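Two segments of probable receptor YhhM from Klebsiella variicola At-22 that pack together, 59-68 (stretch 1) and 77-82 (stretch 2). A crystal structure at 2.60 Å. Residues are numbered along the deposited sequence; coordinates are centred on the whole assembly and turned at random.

Stretch 1, residues 59-68: ALSVGDRGML
Stretch 2 (77-82) AFTPDP

Antiparallel strands are joined by their backbones, while the side chains decide what each face of the sheet covers. Two segments of the probable receptor YhhM illustrate the principle. Strand 65-68 runs against strand 77-80 with 147° between their N-to-C directions and 4.6 Å between axes at closest approach; G66 pairs with P80, M67 with T79 and L68 with F78. Before its strand, stretch 1 makes a type II turn from S61 to D64, closed by D64 N to S61 O at 3.0 Å. G63, at phi/psi 115/-29, takes a conformation in which a CB would jam against the preceding carbonyl.

Stretch 2 enters extended at A77 (169/158), whose contribution is backbone: its O lies 3.4 Å from L68 CA in a CA-H...O contact. F78 follows at -141/113 and is the main apolar element, with 111 Å² of the 513 Å² buried in total. Its chi1 of 171° (t) and chi2 of 81° lay the ring along stretch 1, on the same face as L68. L60 (m, t) brings CD2 to 3.6 Å from F78 CD2, and L68 (t, p) places CB 4.3 Å from F78 CD1. The ring tip reaches back along the strand, with F78 CZ 3.4 Å from G66 N and its edge turned to R65 C, 3.7 Å from CZ. F78 and L68 form a non-hydrogen-bonded pair, F78 CA lying 4.3 Å from L68 CA, yet F78 CA still makes a CA-H...O contact of 3.2 Å with M67 O.

T79 (-105/103) supplies the hydrogen-bonded pair, with T79 CA 5.1 Å from M67 CA. T79 N donates to M67 O at 2.8 Å, and M67 N donates to T79 O at 3.0 Å. The side chains of T79 (m) and selenomethionine M67 (t, p, p) share the face opposite F78, although the end of M67 leads away. A water donates to M67 O at 2.6 Å and hydrogen-bonds to T79 OG1 at 3.3 Å.

At P80 (-61/151) the strands draw close, with P80 CA 4.1 Å from G66 CA. Proline lacks an amide hydrogen, which costs nothing in a non-hydrogen-bonded pair. Glycine suits the opposing position, at -176/-151, because a CB there would fall 2.4 Å from T79 O and 2.7 Å from P80 CA. Alongside, D64 OD2 lies 3.6 Å from P80 CB.

D81 (-54/137, chi1 m) completes the ladder, D81 N donating to R65 O at 3.1 Å; its carboxylate is satisfied elsewhere in the structure. P82 makes no contact with stretch 1.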

# COMPACT_ATOMS: atom_id res chain seq x y z
N ALA A 59 9.15 -3.11 -0.31
CA ALA A 59 9.51 -1.97 -1.16
C ALA A 59 8.90 -0.66 -0.64
O ALA A 59 9.42 0.41 -0.93
CB ALA A 59 9.07 -2.21 -2.58
N LEU A 60 7.81 -0.77 0.11
CA LEU A 60 7.13 0.39 0.66
C LEU A 60 7.72 0.86 1.97
O LEU A 60 8.33 0.09 2.71
CB LEU A 60 5.65 0.09 0.90
CG LEU A 60 4.73 -0.19 -0.28
CD1 LEU A 60 3.32 -0.35 0.26
CD2 LEU A 60 4.78 0.95 -1.29
N SER A 61 7.50 2.14 2.27
CA SER A 61 7.99 2.73 3.52
C SER A 61 6.89 3.50 4.23
O SER A 61 6.45 4.55 3.77
CB SER A 61 9.17 3.66 3.24
OG SER A 61 10.32 2.91 2.92
N VAL A 62 6.45 2.98 5.37
CA VAL A 62 5.41 3.64 6.13
C VAL A 62 5.81 5.09 6.34
O VAL A 62 6.88 5.37 6.86
CB VAL A 62 5.21 2.97 7.50
CG1 VAL A 62 4.25 3.80 8.34
CG2 VAL A 62 4.67 1.56 7.30
N GLY A 63 4.95 6.00 5.91
CA GLY A 63 5.26 7.41 6.07
C GLY A 63 5.45 8.15 4.77
O GLY A 63 5.20 9.35 4.70
N ASP A 64 5.89 7.45 3.73
CA ASP A 64 6.08 8.06 2.43
C ASP A 64 4.75 8.49 1.84
O ASP A 64 3.72 7.87 2.08
CB ASP A 64 6.76 7.08 1.49
CG ASP A 64 8.26 7.08 1.62
OD1 ASP A 64 8.77 7.49 2.69
OD2 ASP A 64 8.93 6.66 0.65
N ARG A 65 4.77 9.58 1.08
CA ARG A 65 3.57 10.04 0.42
C ARG A 65 3.90 10.09 -1.06
O ARG A 65 5.01 10.44 -1.45
CB ARG A 65 3.13 11.42 0.92
CG ARG A 65 4.16 12.51 0.80
CD ARG A 65 3.56 13.86 1.19
NE ARG A 65 2.87 13.82 2.49
CZ ARG A 65 3.44 13.51 3.65
NH1 ARG A 65 4.73 13.19 3.70
NH2 ARG A 65 2.72 13.51 4.77
N GLY A 66 2.94 9.69 -1.88
CA GLY A 66 3.19 9.69 -3.30
C GLY A 66 1.97 9.30 -4.09
O GLY A 66 0.83 9.51 -3.66
N MSE A 67 2.21 8.71 -5.26
CA MSE A 67 1.15 8.31 -6.17
C MSE A 67 0.84 6.82 -6.08
O MSE A 67 1.72 5.98 -6.27
CB MSE A 67 1.56 8.65 -7.61
CG MSE A 67 0.40 8.87 -8.56
SE MSE A 67 -0.68 10.42 -8.08
CE MSE A 67 0.67 11.79 -8.28
N LEU A 68 -0.42 6.51 -5.79
CA LEU A 68 -0.87 5.12 -5.68
C LEU A 68 -1.68 4.75 -6.92
O LEU A 68 -2.70 5.38 -7.20
CB LEU A 68 -1.75 4.93 -4.45
CG LEU A 68 -2.47 3.59 -4.38
CD1 LEU A 68 -1.50 2.50 -3.94
CD2 LEU A 68 -3.61 3.67 -3.40
N ALA A 77 0.57 -0.19 -8.01
CA ALA A 77 1.85 0.45 -7.77
C ALA A 77 1.77 1.67 -6.87
O ALA A 77 0.71 2.27 -6.71
CB ALA A 77 2.49 0.85 -9.09
N PHE A 78 2.90 2.00 -6.26
CA PHE A 78 3.00 3.18 -5.43
C PHE A 78 4.34 3.82 -5.69
O PHE A 78 5.37 3.25 -5.34
CB PHE A 78 2.93 2.87 -3.95
CG PHE A 78 3.23 4.07 -3.09
CD1 PHE A 78 2.25 5.03 -2.84
CD2 PHE A 78 4.53 4.29 -2.61
CE1 PHE A 78 2.56 6.20 -2.13
CE2 PHE A 78 4.84 5.45 -1.90
CZ PHE A 78 3.85 6.40 -1.66
N THR A 79 4.33 5.01 -6.28
CA THR A 79 5.54 5.74 -6.58
C THR A 79 5.73 6.90 -5.60
O THR A 79 5.08 7.94 -5.72
CB THR A 79 5.48 6.31 -8.02
OG1 THR A 79 5.04 5.29 -8.92
CG2 THR A 79 6.85 6.80 -8.46
N PRO A 80 6.63 6.74 -4.62
CA PRO A 80 6.84 7.83 -3.67
C PRO A 80 7.32 9.09 -4.37
O PRO A 80 7.96 9.00 -5.42
CB PRO A 80 7.88 7.27 -2.70
CG PRO A 80 8.59 6.25 -3.52
CD PRO A 80 7.47 5.58 -4.28
N ASP A 81 7.00 10.25 -3.80
CA ASP A 81 7.42 11.52 -4.39
C ASP A 81 8.93 11.50 -4.59
O ASP A 81 9.69 11.06 -3.72
CB ASP A 81 7.02 12.70 -3.51
CG ASP A 81 5.52 12.96 -3.55
OD1 ASP A 81 4.93 12.82 -4.64
OD2 ASP A 81 4.94 13.32 -2.50
N PRO A 82 9.40 11.98 -5.75
CA PRO A 82 10.83 12.01 -6.08
C PRO A 82 11.74 12.61 -5.00
O PRO A 82 11.25 13.44 -4.20
CB PRO A 82 10.86 12.80 -7.39
CG PRO A 82 9.67 13.73 -7.25
CD PRO A 82 8.62 12.80 -6.70
O HOH W 1 1.81 5.00 -8.65